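Local structure of cupin 2, conserved barrel domain protein (Shewanella frigidimarina, 2PFW) at residues V61-I73 / F82-C94. The protein is of unknown function but is a small cupin barrel protein that may bind or act on a sugar-derived molecule. Sequence-based numbering, arbitrary orientation.
Sequences VEGEFHVNVDGVI and FFVPPHVDHGAVC
V67 and F82 carry the inward side of this contact: CG1 of V67 stands over the centre of the F82 ring, 3.8 Å from the centroid and almost on its normal, while CG2 lies against the ring carbon CE1. V67 CG1 is anti to the backbone N (chi1 178°), which lets both methyls meet the ring. Beside it, V69 wedges between F82, V84 and V88, its CG1 4.0 Å from V88 CG1. Where strand 65-69 begins, C94 lays its sulfur over one face of F65, SG 3.8 Å from the ring centroid and offset toward the rim, and F41 meets the same ring edge-to-face. Were F65 replaced by an alanine, the C94 sulfur would probably lose its aromatic partner and a gap open beside F41.

The opposite face, bearing H66, N68 and V93, is looser and more exposed; the side chains of H66 and V93 come no nearer than CB to CB, 4.3 Å. By the type I' turn from V69 to V72, a water bridges D70 OD1 and D89 N.

Between these faces, strands 65-69 and 90-94 run antiparallel, with H66 N to V93 O (2.9 Å) and V93 N to H66 O (3.0 Å) closing one hydrogen-bonded pair. With strand 82-84 from the facing sheet packed against V67 and V69, the arrangement is the cupin beta-barrel (double-stranded beta-helix fold), two antiparallel sheets packed face to face.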
loop_
_atom_site.group_PDB
_atom_site.type_symbol
_atom_site.label_atom_id
_atom_site.label_comp_id
_atom_site.label_asym_id
_atom_site.label_seq_id
_atom_site.Cartn_x
_atom_site.Cartn_y
_atom_site.Cartn_z
ATOM N N VAL A 61 -8.934 -1.343 2.504
ATOM C CA VAL A 61 -9.647 -0.830 1.335
ATOM C C VAL A 61 -11.145 -0.844 1.628
ATOM O O VAL A 61 -11.800 0.196 1.534
ATOM C CB VAL A 61 -9.350 -1.634 0.065
ATOM C CG1 VAL A 61 -10.315 -1.253 -1.043
ATOM C CG2 VAL A 61 -7.906 -1.411 -0.371
ATOM N N GLU A 62 -11.691 -2.001 2.004
ATOM C CA GLU A 62 -13.059 -1.998 2.530
ATOM C C GLU A 62 -13.340 -3.220 3.397
ATOM O O GLU A 62 -12.714 -4.264 3.245
ATOM C CB GLU A 62 -14.058 -1.926 1.376
ATOM C CG GLU A 62 -14.162 -3.215 0.590
ATOM C CD GLU A 62 -15.567 -3.469 0.075
ATOM O OE1 GLU A 62 -16.537 -3.169 0.804
ATOM O OE2 GLU A 62 -15.692 -3.970 -1.059
ATOM N N GLY A 63 -14.308 -3.076 4.296
ATOM C CA GLY A 63 -14.763 -4.142 5.172
ATOM C C GLY A 63 -14.387 -3.848 6.612
ATOM O O GLY A 63 -13.689 -2.873 6.886
ATOM N N GLU A 64 -14.839 -4.675 7.547
ATOM C CA GLU A 64 -14.520 -4.461 8.956
ATOM C C GLU A 64 -13.471 -5.491 9.383
ATOM O O GLU A 64 -13.679 -6.692 9.227
ATOM C CB GLU A 64 -15.757 -4.539 9.838
ATOM C CG GLU A 64 -16.847 -3.519 9.573
ATOM C CD GLU A 64 -16.423 -2.082 9.772
ATOM O OE1 GLU A 64 -15.978 -1.725 10.883
ATOM O OE2 GLU A 64 -16.537 -1.305 8.798
ATOM N N PHE A 65 -12.345 -5.000 9.888
ATOM C CA PHE A 65 -11.230 -5.881 10.228
ATOM C C PHE A 65 -10.974 -5.835 11.735
ATOM O O PHE A 65 -10.713 -4.766 12.281
ATOM C CB PHE A 65 -9.964 -5.506 9.456
ATOM C CG PHE A 65 -10.001 -6.050 8.034
ATOM C CD1 PHE A 65 -10.639 -5.341 7.029
ATOM C CD2 PHE A 65 -9.404 -7.258 7.726
ATOM C CE1 PHE A 65 -10.677 -5.846 5.745
ATOM C CE2 PHE A 65 -9.435 -7.767 6.443
ATOM C CZ PHE A 65 -10.075 -7.052 5.447
ATOM N N HIS A 66 -11.070 -6.999 12.367
ATOM C CA HIS A 66 -10.621 -7.198 13.737
ATOM C C HIS A 66 -9.124 -7.511 13.700
ATOM O O HIS A 66 -8.755 -8.616 13.304
ATOM C CB HIS A 66 -11.373 -8.329 14.431
ATOM C CG HIS A 66 -12.803 -8.035 14.754
ATOM N ND1 HIS A 66 -13.744 -7.810 13.776
ATOM C CD2 HIS A 66 -13.468 -7.935 15.932
ATOM C CE1 HIS A 66 -14.921 -7.579 14.331
ATOM N NE2 HIS A 66 -14.778 -7.649 15.643
ATOM N N VAL A 67 -8.282 -6.560 14.084
ATOM C CA VAL A 67 -6.845 -6.800 13.928
ATOM C C VAL A 67 -6.144 -6.871 15.283
ATOM O O VAL A 67 -6.319 -6.012 16.148
ATOM C CB VAL A 67 -6.173 -5.732 13.049
ATOM C CG1 VAL A 67 -4.677 -6.005 12.958
ATOM C CG2 VAL A 67 -6.802 -5.720 11.664
ATOM N N ASN A 68 -5.340 -7.922 15.457
ATOM C CA ASN A 68 -4.482 -8.027 16.634
ATOM C C ASN A 68 -3.029 -7.728 16.261
ATOM O O ASN A 68 -2.485 -8.448 15.421
ATOM C CB ASN A 68 -4.581 -9.416 17.269
ATOM C CG ASN A 68 -3.938 -9.435 18.648
ATOM O OD1 ASN A 68 -3.024 -8.661 18.938
ATOM N ND2 ASN A 68 -4.422 -10.322 19.515
ATOM N N VAL A 69 -2.453 -6.703 16.867
ATOM C CA VAL A 69 -1.014 -6.476 16.824
ATOM C C VAL A 69 -0.431 -6.436 18.238
ATOM O O VAL A 69 -0.750 -5.546 19.019
ATOM C CB VAL A 69 -0.634 -5.181 16.090
ATOM C CG1 VAL A 69 0.879 -5.010 16.091
ATOM C CG2 VAL A 69 -1.157 -5.191 14.663
ATOM N N ASP A 70 0.431 -7.405 18.537
ATOM C CA ASP A 70 1.183 -7.392 19.789
ATOM C C ASP A 70 0.234 -7.388 20.984
ATOM O O ASP A 70 0.549 -6.796 22.017
ATOM C CB ASP A 70 2.103 -6.173 19.839
ATOM C CG ASP A 70 3.214 -6.347 20.859
ATOM O OD1 ASP A 70 3.682 -7.499 20.972
ATOM O OD2 ASP A 70 3.590 -5.362 21.525
ATOM N N GLY A 71 -0.913 -8.038 20.824
ATOM C CA GLY A 71 -1.904 -8.179 21.872
ATOM C C GLY A 71 -2.862 -7.008 21.938
ATOM O O GLY A 71 -3.919 -7.089 22.565
ATOM N N VAL A 72 -2.526 -5.894 21.292
ATOM C CA VAL A 72 -3.486 -4.791 21.164
ATOM C C VAL A 72 -4.525 -5.127 20.102
ATOM O O VAL A 72 -4.190 -5.667 19.047
ATOM C CB VAL A 72 -2.765 -3.479 20.831
ATOM C CG1 VAL A 72 -3.727 -2.303 20.839
ATOM C CG2 VAL A 72 -1.630 -3.235 21.819
ATOM N N ILE A 73 -5.800 -4.846 20.366
ATOM C CA ILE A 73 -6.848 -5.286 19.448
ATOM C C ILE A 73 -7.750 -4.116 19.064
ATOM O O ILE A 73 -8.246 -3.364 19.906
ATOM C CB ILE A 73 -7.741 -6.402 20.019
ATOM C CG1 ILE A 73 -6.992 -7.601 20.594
ATOM C CG2 ILE A 73 -8.737 -6.838 18.948
ATOM C CD1 ILE A 73 -7.211 -8.885 19.828
ATOM N N PHE A 82 -2.755 -0.521 9.742
ATOM C CA PHE A 82 -1.906 -0.953 10.854
ATOM C C PHE A 82 -0.479 -1.237 10.367
ATOM O O PHE A 82 -0.256 -1.456 9.182
ATOM C CB PHE A 82 -2.452 -2.186 11.553
ATOM C CG PHE A 82 -2.768 -3.384 10.693
ATOM C CD1 PHE A 82 -3.978 -3.464 10.016
ATOM C CD2 PHE A 82 -1.876 -4.432 10.563
ATOM C CE1 PHE A 82 -4.272 -4.563 9.237
ATOM C CE2 PHE A 82 -2.164 -5.531 9.782
ATOM C CZ PHE A 82 -3.370 -5.604 9.111
ATOM N N PHE A 83 0.427 -1.235 11.328
ATOM C CA PHE A 83 1.848 -1.480 11.151
ATOM C C PHE A 83 2.313 -2.594 12.084
ATOM O O PHE A 83 2.073 -2.515 13.286
ATOM C CB PHE A 83 2.610 -0.186 11.416
ATOM C CG PHE A 83 4.094 -0.347 11.695
ATOM C CD1 PHE A 83 4.916 -1.019 10.810
ATOM C CD2 PHE A 83 4.633 0.194 12.849
ATOM C CE1 PHE A 83 6.268 -1.153 11.076
ATOM C CE2 PHE A 83 5.982 0.058 13.127
ATOM C CZ PHE A 83 6.793 -0.618 12.237
ATOM N N VAL A 84 2.956 -3.597 11.512
ATOM C CA VAL A 84 3.544 -4.716 12.227
ATOM C C VAL A 84 5.064 -4.702 12.166
ATOM O O VAL A 84 5.658 -4.980 11.121
ATOM C CB VAL A 84 3.025 -6.043 11.639
ATOM C CG1 VAL A 84 3.436 -7.222 12.494
ATOM C CG2 VAL A 84 1.509 -5.965 11.500
ATOM N N PRO A 85 5.717 -4.390 13.276
ATOM C CA PRO A 85 7.192 -4.429 13.284
ATOM C C PRO A 85 7.681 -5.839 12.991
ATOM O O PRO A 85 6.938 -6.820 13.106
ATOM C CB PRO A 85 7.550 -3.968 14.696
ATOM C CG PRO A 85 6.335 -3.240 15.179
ATOM C CD PRO A 85 5.171 -3.988 14.580
ATOM N N PRO A 86 8.937 -5.982 12.577
ATOM C CA PRO A 86 9.480 -7.325 12.345
ATOM C C PRO A 86 9.316 -8.212 13.589
ATOM O O PRO A 86 9.629 -7.750 14.683
ATOM C CB PRO A 86 10.956 -7.058 12.053
ATOM C CG PRO A 86 10.962 -5.668 11.493
ATOM C CD PRO A 86 9.912 -4.925 12.283
ATOM N N HIS A 87 8.828 -9.406 13.349
ATOM C CA HIS A 87 8.699 -10.530 14.251
ATOM C C HIS A 87 7.593 -10.319 15.274
ATOM O O HIS A 87 7.450 -11.130 16.195
ATOM C CB HIS A 87 10.029 -10.795 14.973
ATOM C CG HIS A 87 11.149 -11.160 14.047
ATOM N ND1 HIS A 87 12.268 -10.364 13.901
ATOM C CD2 HIS A 87 11.334 -12.213 13.223
ATOM C CE1 HIS A 87 13.084 -10.921 13.025
ATOM N NE2 HIS A 87 12.546 -12.047 12.596
ATOM N N VAL A 88 6.811 -9.252 15.135
ATOM C CA VAL A 88 5.750 -8.980 16.105
ATOM C C VAL A 88 4.534 -9.863 15.840
ATOM O O VAL A 88 4.100 -10.047 14.703
ATOM C CB VAL A 88 5.325 -7.507 16.101
ATOM C CG1 VAL A 88 4.097 -7.286 16.981
ATOM C CG2 VAL A 88 6.463 -6.607 16.566
ATOM N N ASP A 89 3.969 -10.445 16.898
ATOM C CA ASP A 89 2.787 -11.283 16.755
ATOM C C ASP A 89 1.607 -10.456 16.249
ATOM O O ASP A 89 1.421 -9.330 16.707
ATOM C CB ASP A 89 2.413 -11.934 18.085
ATOM C CG ASP A 89 3.212 -13.179 18.401
ATOM O OD1 ASP A 89 3.791 -13.772 17.468
ATOM O OD2 ASP A 89 3.252 -13.558 19.593
ATOM N N HIS A 90 0.827 -11.006 15.327
ATOM C CA HIS A 90 -0.323 -10.266 14.810
ATOM C C HIS A 90 -1.386 -11.210 14.259
ATOM O O HIS A 90 -1.092 -12.335 13.868
ATOM C CB HIS A 90 0.102 -9.275 13.721
ATOM C CG HIS A 90 0.689 -9.895 12.493
ATOM N ND1 HIS A 90 2.021 -10.242 12.424
ATOM C CD2 HIS A 90 0.173 -10.228 11.290
ATOM C CE1 HIS A 90 2.293 -10.764 11.242
ATOM N NE2 HIS A 90 1.184 -10.769 10.527
ATOM N N GLY A 91 -2.636 -10.738 14.211
ATOM C CA GLY A 91 -3.693 -11.474 13.528
ATOM C C GLY A 91 -4.733 -10.550 12.904
ATOM O O GLY A 91 -4.844 -9.409 13.344
ATOM N N ALA A 92 -5.462 -11.061 11.918
ATOM C CA ALA A 92 -6.544 -10.305 11.293
ATOM C C ALA A 92 -7.703 -11.209 10.887
ATOM O O ALA A 92 -7.519 -12.238 10.248
ATOM C CB ALA A 92 -5.997 -9.541 10.095
ATOM N N VAL A 93 -8.905 -10.805 11.273
ATOM C CA VAL A 93 -10.160 -11.461 10.952
ATOM C C VAL A 93 -11.145 -10.497 10.298
ATOM O O VAL A 93 -11.258 -9.360 10.738
ATOM C CB VAL A 93 -10.830 -12.031 12.226
ATOM C CG1 VAL A 93 -12.341 -12.035 12.095
ATOM C CG2 VAL A 93 -10.302 -13.429 12.499
ATOM N N CYS A 94 -11.865 -10.947 9.284
ATOM C CA CYS A 94 -12.845 -10.101 8.614
ATOM C C CYS A 94 -14.230 -10.734 8.561
ATOM O O CYS A 94 -14.542 -11.496 7.651
ATOM C CB CYS A 94 -12.388 -9.802 7.178
ATOM S SG CYS A 94 -13.297 -8.443 6.411
HETATM O O HOH W 1 4.831 -10.031 19.407
#